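Local structure of putative citrate lyase, alfa subunit (Streptococcus mutans, 2HJ0) at residues S50-H53 against E54-K58; D77-M80 against N81-D85; E107-I110 against D111-N115; T119-S123 against S124-D128; R153-T157 against D158-I162. The protein is a putative citrate lyase alpha subunit of the CitF family, built on two mixed beta sheets with flanking helices. All blocks are in the same frame, centred on the assembly; numbering follows the deposited sequence.

Contact 1. Residues S50-H53 against E54-K58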
loop_
_atom_site.group_PDB
_atom_site.type_symbol
_atom_site.label_atom_id
_atom_site.label_comp_id
_atom_site.label_asym_id
_atom_site.label_seq_id
_atom_site.Cartn_x
_atom_site.Cartn_y
_atom_site.Cartn_z
ATOM N N SER A 50 21.473 11.073 -12.186
ATOM C CA SER A 50 22.266 10.598 -13.316
ATOM C C SER A 50 22.939 9.249 -13.121
ATOM O O SER A 50 23.037 8.460 -14.061
ATOM C CB SER A 50 23.345 11.611 -13.662
ATOM O OG SER A 50 24.261 11.702 -12.598
ATOM N N SER A 51 23.399 8.975 -11.906
ATOM C CA SER A 51 24.102 7.727 -11.658
ATOM C C SER A 51 23.910 7.194 -10.252
ATOM O O SER A 51 23.344 7.865 -9.397
ATOM C CB SER A 51 25.588 7.958 -11.872
ATOM O OG SER A 51 26.067 8.899 -10.916
ATOM N N ILE A 52 24.412 5.987 -10.006
ATOM C CA ILE A 52 24.309 5.414 -8.674
ATOM C C ILE A 52 25.133 6.290 -7.749
ATOM O O ILE A 52 24.777 6.472 -6.591
ATOM C CB ILE A 52 24.848 3.963 -8.624
ATOM C CG1 ILE A 52 23.690 2.974 -8.775
ATOM C CG2 ILE A 52 25.572 3.702 -7.322
ATOM C CD1 ILE A 52 23.130 2.907 -10.148
ATOM N N HIS A 53 26.230 6.843 -8.266
ATOM C CA HIS A 53 27.106 7.703 -7.467
ATOM C C HIS A 53 26.318 8.851 -6.831
ATOM O O HIS A 53 26.291 8.977 -5.606
ATOM C CB HIS A 53 28.251 8.271 -8.329
ATOM C CG HIS A 53 29.316 8.970 -7.535
ATOM N ND1 HIS A 53 30.500 8.361 -7.180
ATOM C CD2 HIS A 53 29.343 10.200 -6.965
ATOM C CE1 HIS A 53 31.207 9.181 -6.422
ATOM N NE2 HIS A 53 30.527 10.303 -6.276
ATOM N N GLU A 54 25.682 9.682 -7.662
ATOM C CA GLU A 54 24.900 10.819 -7.174
ATOM C C GLU A 54 23.789 10.359 -6.230
ATOM O O GLU A 54 23.380 11.082 -5.321
ATOM C CB GLU A 54 24.287 11.588 -8.344
ATOM C CG GLU A 54 23.621 12.897 -7.958
ATOM C CD GLU A 54 22.926 13.575 -9.135
ATOM O OE1 GLU A 54 22.430 14.710 -8.958
ATOM O OE2 GLU A 54 22.866 12.983 -10.239
ATOM N N ALA A 55 23.297 9.150 -6.447
ATOM C CA ALA A 55 22.256 8.636 -5.592
ATOM C C ALA A 55 22.823 8.485 -4.192
ATOM O O ALA A 55 22.222 8.937 -3.223
ATOM C CB ALA A 55 21.767 7.284 -6.109
ATOM N N ILE A 56 23.986 7.843 -4.089
ATOM C CA ILE A 56 24.636 7.614 -2.794
ATOM C C ILE A 56 24.933 8.955 -2.147
ATOM O O ILE A 56 24.800 9.137 -0.935
ATOM C CB ILE A 56 25.958 6.830 -2.967
ATOM C CG1 ILE A 56 25.676 5.512 -3.694
ATOM C CG2 ILE A 56 26.581 6.554 -1.610
ATOM C CD1 ILE A 56 26.899 4.736 -4.104
ATOM N N GLU A 57 25.311 9.898 -2.994
ATOM C CA GLU A 57 25.653 11.233 -2.561
ATOM C C GLU A 57 24.435 11.970 -2.019
ATOM O O GLU A 57 24.341 12.253 -0.822
ATOM C CB GLU A 57 26.246 11.997 -3.737
ATOM C CG GLU A 57 26.906 13.300 -3.371
ATOM C CD GLU A 57 27.111 14.181 -4.583
ATOM O OE1 GLU A 57 26.133 14.850 -5.016
ATOM O OE2 GLU A 57 28.244 14.181 -5.116
ATOM N N LYS A 58 23.487 12.272 -2.892
ATOM C CA LYS A 58 22.304 12.994 -2.458
ATOM C C LYS A 58 21.488 12.271 -1.399
ATOM O O LYS A 58 20.526 12.824 -0.871
ATOM C CB LYS A 58 21.414 13.334 -3.658
ATOM C CG LYS A 58 22.023 14.395 -4.577
ATOM C CD LYS A 58 20.993 15.019 -5.516
ATOM C CE LYS A 58 19.822 15.653 -4.726
ATOM N NZ LYS A 58 18.738 16.245 -5.586
#

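Contact 2. Residues D77-M80 against N81-D85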
loop_
_atom_site.group_PDB
_atom_site.type_symbol
_atom_site.label_atom_id
_atom_site.label_comp_id
_atom_site.label_asym_id
_atom_site.label_seq_id
_atom_site.Cartn_x
_atom_site.Cartn_y
_atom_site.Cartn_z
ATOM N N ASP A 77 20.886 -10.660 -10.764
ATOM C CA ASP A 77 20.960 -9.316 -10.177
ATOM C C ASP A 77 22.227 -8.524 -10.473
ATOM O O ASP A 77 23.330 -9.066 -10.479
ATOM C CB ASP A 77 20.792 -9.343 -8.656
ATOM C CG ASP A 77 20.948 -7.965 -8.050
ATOM O OD1 ASP A 77 20.045 -7.131 -8.249
ATOM O OD2 ASP A 77 21.988 -7.693 -7.407
ATOM N N TYR A 78 22.056 -7.225 -10.697
ATOM C CA TYR A 78 23.173 -6.331 -10.964
ATOM C C TYR A 78 23.204 -5.180 -9.965
ATOM O O TYR A 78 24.257 -4.608 -9.718
ATOM C CB TYR A 78 23.066 -5.745 -12.365
ATOM C CG TYR A 78 23.397 -6.685 -13.501
ATOM C CD1 TYR A 78 23.167 -6.298 -14.817
ATOM C CD2 TYR A 78 23.940 -7.948 -13.274
ATOM C CE1 TYR A 78 23.458 -7.135 -15.884
ATOM C CE2 TYR A 78 24.242 -8.803 -14.348
ATOM C CZ TYR A 78 23.990 -8.380 -15.655
ATOM O OH TYR A 78 24.241 -9.197 -16.738
ATOM N N VAL A 79 22.042 -4.846 -9.404
ATOM C CA VAL A 79 21.904 -3.747 -8.454
ATOM C C VAL A 79 22.782 -3.858 -7.219
ATOM O O VAL A 79 23.462 -2.906 -6.882
ATOM C CB VAL A 79 20.438 -3.594 -8.012
ATOM C CG1 VAL A 79 20.286 -2.425 -7.059
ATOM C CG2 VAL A 79 19.557 -3.408 -9.229
HETATM N N MSE A 80 22.773 -5.006 -6.549
HETATM C CA MSE A 80 23.590 -5.205 -5.348
HETATM C C MSE A 80 25.061 -4.866 -5.590
HETATM O O MSE A 80 25.588 -3.939 -4.981
HETATM C CB MSE A 80 23.491 -6.659 -4.863
HETATM C CG MSE A 80 22.693 -6.885 -3.563
HETATM SE SE MSE A 80 23.726 -7.061 -1.879
HETATM C CE MSE A 80 23.974 -9.002 -1.825
ATOM N N ASN A 81 25.711 -5.616 -6.479
ATOM C CA ASN A 81 27.128 -5.412 -6.780
ATOM C C ASN A 81 27.396 -4.011 -7.270
ATOM O O ASN A 81 28.472 -3.453 -7.059
ATOM C CB ASN A 81 27.623 -6.394 -7.847
ATOM C CG ASN A 81 27.441 -7.840 -7.446
ATOM O OD1 ASN A 81 27.514 -8.192 -6.268
ATOM N ND2 ASN A 81 27.224 -8.693 -8.430
HETATM N N MSE A 82 26.408 -3.447 -7.937
HETATM C CA MSE A 82 26.518 -2.105 -8.475
HETATM C C MSE A 82 26.645 -1.064 -7.355
HETATM O O MSE A 82 27.659 -0.373 -7.256
HETATM C CB MSE A 82 25.284 -1.820 -9.321
HETATM C CG MSE A 82 25.465 -0.775 -10.392
HETATM SE SE MSE A 82 23.838 -0.666 -11.408
HETATM C CE MSE A 82 23.957 -2.322 -12.371
ATOM N N VAL A 83 25.616 -0.960 -6.515
ATOM C CA VAL A 83 25.619 0.005 -5.424
ATOM C C VAL A 83 26.822 -0.169 -4.504
ATOM O O VAL A 83 27.620 0.754 -4.330
ATOM C CB VAL A 83 24.329 -0.103 -4.587
ATOM C CG1 VAL A 83 24.365 0.871 -3.420
ATOM C CG2 VAL A 83 23.134 0.178 -5.461
ATOM N N LEU A 84 26.940 -1.357 -3.919
ATOM C CA LEU A 84 28.031 -1.675 -3.009
ATOM C C LEU A 84 29.388 -1.254 -3.554
ATOM O O LEU A 84 30.166 -0.582 -2.875
ATOM C CB LEU A 84 28.036 -3.176 -2.712
ATOM C CG LEU A 84 27.572 -3.565 -1.313
ATOM C CD1 LEU A 84 26.350 -2.780 -0.915
ATOM C CD2 LEU A 84 27.299 -5.049 -1.286
ATOM N N ASP A 85 29.673 -1.639 -4.789
ATOM C CA ASP A 85 30.950 -1.293 -5.385
ATOM C C ASP A 85 31.179 0.212 -5.379
ATOM O O ASP A 85 32.274 0.682 -5.074
ATOM C CB ASP A 85 31.026 -1.839 -6.805
ATOM C CG ASP A 85 32.391 -1.669 -7.413
ATOM O OD1 ASP A 85 32.684 -0.551 -7.899
ATOM O OD2 ASP A 85 33.171 -2.651 -7.398
#

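Contact 3. Residues E107-I110 against D111-N115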
loop_
_atom_site.group_PDB
_atom_site.type_symbol
_atom_site.label_atom_id
_atom_site.label_comp_id
_atom_site.label_asym_id
_atom_site.label_seq_id
_atom_site.Cartn_x
_atom_site.Cartn_y
_atom_site.Cartn_z
ATOM N N GLU A 107 29.086 -12.563 -5.428
ATOM C CA GLU A 107 30.439 -12.878 -4.962
ATOM C C GLU A 107 31.265 -11.650 -4.576
ATOM O O GLU A 107 31.995 -11.675 -3.582
ATOM C CB GLU A 107 31.189 -13.667 -6.026
ATOM C CG GLU A 107 32.456 -14.342 -5.531
ATOM C CD GLU A 107 33.342 -14.800 -6.680
ATOM O OE1 GLU A 107 33.890 -13.915 -7.387
ATOM O OE2 GLU A 107 33.486 -16.034 -6.889
ATOM N N PRO A 108 31.173 -10.563 -5.357
ATOM C CA PRO A 108 31.930 -9.345 -5.052
ATOM C C PRO A 108 31.827 -8.915 -3.591
ATOM O O PRO A 108 32.700 -8.228 -3.074
ATOM C CB PRO A 108 31.311 -8.329 -5.998
ATOM C CG PRO A 108 31.024 -9.159 -7.198
ATOM C CD PRO A 108 30.387 -10.379 -6.590
ATOM N N LEU A 109 30.748 -9.327 -2.936
ATOM C CA LEU A 109 30.517 -9.000 -1.536
ATOM C C LEU A 109 31.696 -9.442 -0.679
ATOM O O LEU A 109 32.111 -8.721 0.226
ATOM C CB LEU A 109 29.264 -9.704 -1.032
ATOM C CG LEU A 109 28.341 -8.978 -0.068
ATOM C CD1 LEU A 109 27.541 -10.046 0.696
ATOM C CD2 LEU A 109 29.101 -8.105 0.910
ATOM N N ILE A 110 32.237 -10.625 -0.961
ATOM C CA ILE A 110 33.344 -11.142 -0.168
ATOM C C ILE A 110 34.457 -10.116 0.058
ATOM O O ILE A 110 34.831 -9.848 1.202
ATOM C CB ILE A 110 33.913 -12.429 -0.788
ATOM C CG1 ILE A 110 32.795 -13.464 -0.936
ATOM C CG2 ILE A 110 35.002 -12.997 0.108
ATOM C CD1 ILE A 110 33.222 -14.722 -1.625
ATOM N N ASP A 111 34.974 -9.523 -1.014
ATOM C CA ASP A 111 36.023 -8.522 -0.860
ATOM C C ASP A 111 35.570 -7.326 -0.034
ATOM O O ASP A 111 36.342 -6.794 0.764
ATOM C CB ASP A 111 36.526 -8.017 -2.212
ATOM C CG ASP A 111 37.497 -8.978 -2.873
ATOM O OD1 ASP A 111 38.300 -9.611 -2.156
ATOM O OD2 ASP A 111 37.472 -9.088 -4.113
ATOM N N HIS A 112 34.329 -6.885 -0.222
ATOM C CA HIS A 112 33.827 -5.735 0.538
ATOM C C HIS A 112 33.810 -6.036 2.033
ATOM O O HIS A 112 33.859 -5.128 2.865
ATOM C CB HIS A 112 32.412 -5.355 0.086
ATOM C CG HIS A 112 32.326 -4.909 -1.338
ATOM N ND1 HIS A 112 33.016 -3.817 -1.818
ATOM C CD2 HIS A 112 31.631 -5.410 -2.388
ATOM C CE1 HIS A 112 32.751 -3.665 -3.103
ATOM N NE2 HIS A 112 31.913 -4.619 -3.474
ATOM N N ILE A 113 33.724 -7.318 2.362
ATOM C CA ILE A 113 33.706 -7.751 3.744
ATOM C C ILE A 113 35.134 -7.699 4.271
ATOM O O ILE A 113 35.404 -7.104 5.314
ATOM C CB ILE A 113 33.149 -9.197 3.866
ATOM C CG1 ILE A 113 31.679 -9.224 3.427
ATOM C CG2 ILE A 113 33.288 -9.691 5.294
ATOM C CD1 ILE A 113 31.033 -10.583 3.501
ATOM N N LYS A 114 36.052 -8.314 3.535
ATOM C CA LYS A 114 37.455 -8.334 3.926
ATOM C C LYS A 114 38.035 -6.931 4.135
ATOM O O LYS A 114 38.849 -6.723 5.040
ATOM C CB LYS A 114 38.268 -9.096 2.879
ATOM C CG LYS A 114 37.924 -10.568 2.827
ATOM C CD LYS A 114 38.715 -11.305 1.768
ATOM C CE LYS A 114 38.367 -12.789 1.785
ATOM N NZ LYS A 114 39.106 -13.540 0.729
ATOM N N ASN A 115 37.592 -5.973 3.316
ATOM C CA ASN A 115 38.073 -4.592 3.397
ATOM C C ASN A 115 37.261 -3.689 4.318
ATOM O O ASN A 115 37.427 -2.464 4.313
ATOM C CB ASN A 115 38.129 -3.974 2.001
ATOM C CG ASN A 115 39.048 -4.736 1.079
ATOM O OD1 ASN A 115 40.126 -5.167 1.498
ATOM N ND2 ASN A 115 38.637 -4.908 -0.188
#

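Contact 4. Residues T119-S123 against S124-D128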
loop_
_atom_site.group_PDB
_atom_site.type_symbol
_atom_site.label_atom_id
_atom_site.label_comp_id
_atom_site.label_asym_id
_atom_site.label_seq_id
_atom_site.Cartn_x
_atom_site.Cartn_y
_atom_site.Cartn_z
ATOM N N THR A 119 30.086 -4.677 7.305
ATOM C CA THR A 119 30.426 -5.200 8.624
ATOM C C THR A 119 29.337 -6.042 9.280
ATOM O O THR A 119 29.587 -6.706 10.284
ATOM C CB THR A 119 30.768 -4.020 9.551
ATOM O OG1 THR A 119 29.716 -3.040 9.487
ATOM C CG2 THR A 119 32.069 -3.367 9.111
ATOM N N ASN A 120 28.129 -5.984 8.724
ATOM C CA ASN A 120 26.978 -6.736 9.227
ATOM C C ASN A 120 26.068 -7.116 8.067
ATOM O O ASN A 120 25.820 -6.317 7.163
ATOM C CB ASN A 120 26.180 -5.917 10.246
ATOM C CG ASN A 120 26.901 -5.770 11.562
ATOM O OD1 ASN A 120 27.956 -5.155 11.632
ATOM N ND2 ASN A 120 26.341 -6.341 12.616
ATOM N N ILE A 121 25.561 -8.338 8.114
ATOM C CA ILE A 121 24.700 -8.858 7.060
ATOM C C ILE A 121 23.476 -9.560 7.640
ATOM O O ILE A 121 23.578 -10.254 8.646
ATOM C CB ILE A 121 25.461 -9.901 6.205
ATOM C CG1 ILE A 121 26.771 -9.303 5.671
ATOM C CG2 ILE A 121 24.571 -10.394 5.071
ATOM C CD1 ILE A 121 27.654 -10.316 4.915
ATOM N N THR A 122 22.322 -9.368 7.013
ATOM C CA THR A 122 21.104 -10.063 7.432
ATOM C C THR A 122 20.305 -10.431 6.182
ATOM O O THR A 122 20.172 -9.616 5.261
ATOM C CB THR A 122 20.224 -9.215 8.390
ATOM O OG1 THR A 122 19.079 -9.986 8.772
ATOM C CG2 THR A 122 19.770 -7.907 7.734
ATOM N N SER A 123 19.826 -11.671 6.121
ATOM C CA SER A 123 19.020 -12.118 4.986
ATOM C C SER A 123 18.511 -13.540 5.133
ATOM O O SER A 123 18.652 -14.169 6.188
ATOM C CB SER A 123 19.786 -11.984 3.666
ATOM O OG SER A 123 20.750 -12.995 3.507
ATOM N N SER A 124 17.899 -14.030 4.061
ATOM C CA SER A 124 17.345 -15.370 4.048
ATOM C C SER A 124 18.465 -16.376 3.848
ATOM O O SER A 124 18.579 -17.357 4.586
ATOM C CB SER A 124 16.301 -15.490 2.929
ATOM O OG SER A 124 15.891 -16.835 2.739
ATOM N N GLY A 125 19.307 -16.122 2.854
ATOM C CA GLY A 125 20.395 -17.042 2.590
ATOM C C GLY A 125 21.651 -16.384 2.069
ATOM O O GLY A 125 21.693 -15.181 1.836
ATOM N N LEU A 126 22.688 -17.176 1.876
ATOM C CA LEU A 126 23.928 -16.621 1.382
ATOM C C LEU A 126 24.385 -17.404 0.157
ATOM O O LEU A 126 25.199 -16.919 -0.627
ATOM C CB LEU A 126 24.984 -16.668 2.496
ATOM C CG LEU A 126 24.583 -16.020 3.827
ATOM C CD1 LEU A 126 25.605 -16.369 4.884
ATOM C CD2 LEU A 126 24.456 -14.516 3.665
ATOM N N ARG A 127 23.833 -18.605 -0.008
ATOM C CA ARG A 127 24.159 -19.512 -1.115
ATOM C C ARG A 127 25.608 -19.975 -1.054
ATOM O O ARG A 127 26.323 -19.685 -0.100
ATOM C CB ARG A 127 23.881 -18.873 -2.487
ATOM C CG ARG A 127 22.407 -18.589 -2.796
ATOM C CD ARG A 127 21.499 -19.810 -2.575
ATOM N NE ARG A 127 20.068 -19.469 -2.626
ATOM C CZ ARG A 127 19.084 -20.283 -2.241
ATOM N NH1 ARG A 127 17.820 -19.890 -2.322
ATOM N NH2 ARG A 127 19.364 -21.493 -1.766
ATOM N N ASP A 128 26.023 -20.686 -2.097
ATOM C CA ASP A 128 27.364 -21.261 -2.220
ATOM C C ASP A 128 28.568 -20.372 -1.897
ATOM O O ASP A 128 29.206 -20.535 -0.856
ATOM C CB ASP A 128 27.527 -21.843 -3.630
ATOM C CG ASP A 128 26.422 -22.841 -3.991
ATOM O OD1 ASP A 128 26.228 -23.835 -3.243
ATOM O OD2 ASP A 128 25.750 -22.641 -5.029
#

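Contact 5. Residues R153-T157 against D158-I162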
loop_
_atom_site.group_PDB
_atom_site.type_symbol
_atom_site.label_atom_id
_atom_site.label_comp_id
_atom_site.label_asym_id
_atom_site.label_seq_id
_atom_site.Cartn_x
_atom_site.Cartn_y
_atom_site.Cartn_z
ATOM N N ARG A 153 8.937 -8.995 9.950
ATOM C CA ARG A 153 8.626 -8.703 11.344
ATOM C C ARG A 153 9.629 -7.703 11.915
ATOM O O ARG A 153 9.238 -6.688 12.489
ATOM C CB ARG A 153 8.655 -9.965 12.200
ATOM C CG ARG A 153 8.291 -9.706 13.667
ATOM C CD ARG A 153 9.232 -10.439 14.626
ATOM N NE ARG A 153 10.582 -9.876 14.618
ATOM C CZ ARG A 153 11.685 -10.579 14.373
ATOM N NH1 ARG A 153 11.597 -11.872 14.112
ATOM N NH2 ARG A 153 12.875 -9.995 14.393
ATOM N N ALA A 154 10.921 -7.986 11.752
ATOM C CA ALA A 154 11.964 -7.089 12.266
ATOM C C ALA A 154 11.827 -5.661 11.758
ATOM O O ALA A 154 11.861 -4.717 12.548
ATOM C CB ALA A 154 13.341 -7.613 11.925
ATOM N N ILE A 155 11.671 -5.496 10.450
ATOM C CA ILE A 155 11.551 -4.169 9.887
ATOM C C ILE A 155 10.332 -3.441 10.437
ATOM O O ILE A 155 10.405 -2.262 10.756
ATOM C CB ILE A 155 11.503 -4.233 8.350
ATOM C CG1 ILE A 155 12.803 -4.860 7.844
ATOM C CG2 ILE A 155 11.300 -2.837 7.759
ATOM C CD1 ILE A 155 12.917 -4.984 6.348
ATOM N N ALA A 156 9.223 -4.141 10.595
ATOM C CA ALA A 156 8.021 -3.500 11.102
ATOM C C ALA A 156 8.076 -3.199 12.596
ATOM O O ALA A 156 7.499 -2.218 13.053
ATOM C CB ALA A 156 6.815 -4.365 10.787
ATOM N N THR A 157 8.759 -4.052 13.349
ATOM C CA THR A 157 8.905 -3.891 14.791
ATOM C C THR A 157 9.934 -2.817 15.101
ATOM O O THR A 157 10.052 -2.354 16.234
ATOM C CB THR A 157 9.376 -5.187 15.424
ATOM O OG1 THR A 157 8.444 -6.218 15.103
ATOM C CG2 THR A 157 9.459 -5.048 16.938
ATOM N N ASP A 158 10.675 -2.432 14.074
ATOM C CA ASP A 158 11.724 -1.428 14.172
ATOM C C ASP A 158 12.941 -1.926 14.942
ATOM O O ASP A 158 13.803 -1.134 15.314
ATOM C CB ASP A 158 11.216 -0.132 14.824
ATOM C CG ASP A 158 12.020 1.101 14.389
ATOM O OD1 ASP A 158 11.739 2.214 14.891
ATOM O OD2 ASP A 158 12.924 0.963 13.537
ATOM N N ASP A 159 13.044 -3.222 15.192
ATOM C CA ASP A 159 14.226 -3.651 15.899
ATOM C C ASP A 159 15.347 -3.719 14.879
ATOM O O ASP A 159 16.401 -4.289 15.124
ATOM C CB ASP A 159 13.999 -4.980 16.626
ATOM C CG ASP A 159 13.482 -6.039 15.728
ATOM O OD1 ASP A 159 12.928 -7.043 16.242
ATOM O OD2 ASP A 159 13.638 -5.863 14.500
ATOM N N ILE A 160 15.093 -3.083 13.740
ATOM C CA ILE A 160 16.031 -2.968 12.630
ATOM C C ILE A 160 15.472 -1.794 11.816
ATOM O O ILE A 160 14.256 -1.657 11.699
ATOM C CB ILE A 160 16.038 -4.237 11.779
ATOM C CG1 ILE A 160 16.911 -4.048 10.541
ATOM C CG2 ILE A 160 14.636 -4.560 11.358
ATOM C CD1 ILE A 160 16.781 -5.166 9.541
ATOM N N HIS A 161 16.335 -0.947 11.258
ATOM C CA HIS A 161 15.845 0.211 10.507
ATOM C C HIS A 161 16.700 0.529 9.284
ATOM O O HIS A 161 17.904 0.780 9.396
ATOM C CB HIS A 161 15.787 1.415 11.446
ATOM C CG HIS A 161 14.793 2.454 11.046
ATOM N ND1 HIS A 161 15.087 3.467 10.161
ATOM C CD2 HIS A 161 13.498 2.633 11.408
ATOM C CE1 HIS A 161 14.017 4.226 9.994
ATOM N NE2 HIS A 161 13.040 3.742 10.740
ATOM N N ILE A 162 16.068 0.546 8.117
ATOM C CA ILE A 162 16.791 0.802 6.886
ATOM C C ILE A 162 16.996 2.276 6.599
ATOM O O ILE A 162 16.041 3.043 6.530
ATOM C CB ILE A 162 16.069 0.160 5.693
ATOM C CG1 ILE A 162 15.805 -1.316 5.986
ATOM C CG2 ILE A 162 16.920 0.282 4.435
ATOM C CD1 ILE A 162 14.927 -1.999 4.942
#

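Contact 1. Residues S50-H53 against E54-K58
S50 and E54 are tied across the first turn of helix 52-58, with S51 at its N-cap. The capping bond runs from E54 N to S51 OG and is weak at 3.4 Å, though nearly straight. A firmer grip comes from the E54 side chain. Its CB sits 4.1 Å from S51 OG. CG lies anti to the backbone N (chi1 -172°), and the chain stays extended beyond it. This turns the carboxylate back past the cap toward S50. CD then comes to 4.2 Å from S50 OG, and OE2 is the atom that binds.

A second part of the contact is apolar. I52 CG2 meets I56 CD1 at 3.6 Å, and the two side chains cross obliquely. Both are buried. I52 also touches M82 and V229, and I56 touches I87, so these side chains pack on helix 79-89 and on strand 227-230.

The backbone bonds A55 N to S51 O, I56 N to I52 O and E57 N to H53 O continue the helix. H53 points its ring off the helix, and ND1 bonds E86. Just before the cap, E54 OE2 takes S50 N at 3.1 Å, nearly along its C-O axis, and S50 OG at 3.0 Å on its anti side. The two donors reach it from opposite faces of the carboxylate plane.

Contact 2. Residues D77-M80 against N81-D85
M80 and L84 lie side by side one turn apart, pointing the same way, with M80 SE 4.1 Å from L84 CD2. M80 is a selenomethionine, bent at chi2 and chi3. Next to this pair, V79 CG1 faces V83 CG2 at 4.2 Å, again with parallel side chains. These four residues are buried. M80 and L84 pack on F69 and I97 of the sheet.

The other side is less covered. Y78, N81 and M82 are all partly exposed. Y78 CB touches M82 CE at 3.5 Å, because the selenomethionine chain bends at chi3 (-72°) and brings its methyl back toward the start of the helix. The Y78 ring extends away from M82, and its OH makes a weak bond to D236 OD2. N81 ND2 bonds V105 O, and the side chain touches H106 and P108.

Backbone bonds M82 N to Y78 O, V83 N to V79 O and L84 N to M80 O carry the first turns. D77 braces the start: M80 N donates to D77 OD2 at 2.9 Å, and OD2 accepts with its syn lone pair. This is an Asx motif. H106 NE2 is a second partner of OD2. The helix is the crossover of a beta-alpha-beta unit between strands 66-69 and 95-99, as in Rossmann-like folds.

Contact 3. Residues E107-I110 against D111-N115
The H112 imidazole meets P108 and L109 across one turn of helix 109-114. L109 CA lies at the ring edge, near its plane. P108 O approaches the ring obliquely, 3.1 Å from H112 CD2. The ring reaches back to P108 because CG stands beside the backbone N (chi1 -63°).

L109 and I113 form the buried side. L109 CD2 meets I113 CG1 at 3.8 Å, and the two side chains are skewed to each other. I110 and K114 make a more open pair. They run side by side in the same direction. The lysine chain is extended, so CE comes to 3.8 Å from I110 CG2 and NZ follows at 4.2 Å from the same methyl. The end of the lysine chain thus lies against the I110 CG2 methyl, while CG passes I110 O.

I110 O accepts two backbone bonds. K114 N reaches it at 3.0 Å, nearly straight on. I113 N also reaches it, but from well above the carbonyl plane (63°). The same I113 N donates to L109 O, so it is shared between two carbonyls. N115 then leaves the helix, and its carbonyl bonds K93.

Helix 109-114 sits between two helices and rests on the sheet. I110 packs on A133 and I113 on I134 of helix 127-135. H112 touches A88 of helix 79-89, and L109 touches V118 of strand 118-123.

Contact 4. Residues T119-S123 against S124-D128
This is a buried turn between strand 118-123 and helix 127-135, where S123 bends back onto G125 and I121 meets L126. The polar part is one side-chain to backbone bond. S123 OG donates to G125 O at 2.9 Å, and the bond is weak. The hydroxyl stands between the backbone N and the carbonyl carbon of its own residue (chi1 76°). From there it reaches across the turn to the carbonyl two residues on.

The apolar part is looser. I121 CG2 and L126 CD2 are 4.4 Å apart, and L126 CD2 is also 4.0 Å from S123 OG. One leucine methyl therefore sits beside both a hydrophobic and a hydroxyl side chain. L126 holds CG beside its backbone N (chi1 -54°), and I102 and V143 pack on it from outside the turn. I121 touches I97 and V143 on the neighbouring strands.

The turn links the strand and helix of a beta-alpha-beta unit that ends in strand 143-145. It lies at the C-terminal end of a parallel strand, where Rossmann-like folds commonly place their pockets. S124 fits that position. Its OG is bonded to G398 N, and its side chain is about 3 Å from a bound citric acid, which probably came from the crystallisation liquor. S101 OG bonds G125 N weakly from the neighbouring strand-end loop.

Contact 5. Residues R153-T157 against D158-I162
R153 O is gripped twice by T157, whose CB in turn lies 4.1 Å from D159 OD1. T157 N bonds this carbonyl at 2.8 Å. T157 OG1 bonds it at the same 2.8 Å, from above the carbonyl plane. This holds the threonine side chain at the end of helix 148-157.

Beyond it the chain turns out of the helix at D158, which has a positive phi of 71°. D159 N bonds A154 O and D158 N bonds I155 O. Both bonds are weak, but their pattern is that of a Schellman motif.

Apolar groups pack against the turn. I160 CG2 touches A154 CB at 3.4 Å and I155 CG1 at 4.0 Å. I155 CD1 then meets I162 CD1 at 3.9 Å. Y199 of helix 191-199 also packs on I155.

R153 NH2 and D159 OD1 form a weak salt bridge of 3.5 Å. The carboxylate oxygen lies at the guanidinium edge, and the two planes are 78° apart. R153 NH1 has firmer partners in E498 and R500 O. The arginine charge is thus shared between two carboxylates, and D159 probably adds only a modest electrostatic pull to the turn.

Overall arrangement
The five contacts follow one another along the chain without overlap, and all lie around the larger mixed sheet. Contacts 1, 2 and 3 sit on helices 52-58, 79-89 and 109-114. Adjacent helices touch: I52 meets M82, and D85 meets H112. The centres of contacts 1 and 2 are about 13 Å apart, and those of contacts 2 and 3 about 12 Å. Contact 4 follows on strand 118-123, where I121 packs against I113 of contact 3. Contact 5 comes after helix 148-157; its centre is about 17 Å from that of contact 4, and their nearest atoms are about 4 Å apart without touching. Contacts 2 to 4 thus mark successive beta-alpha-beta units of one Rossmann-like layer.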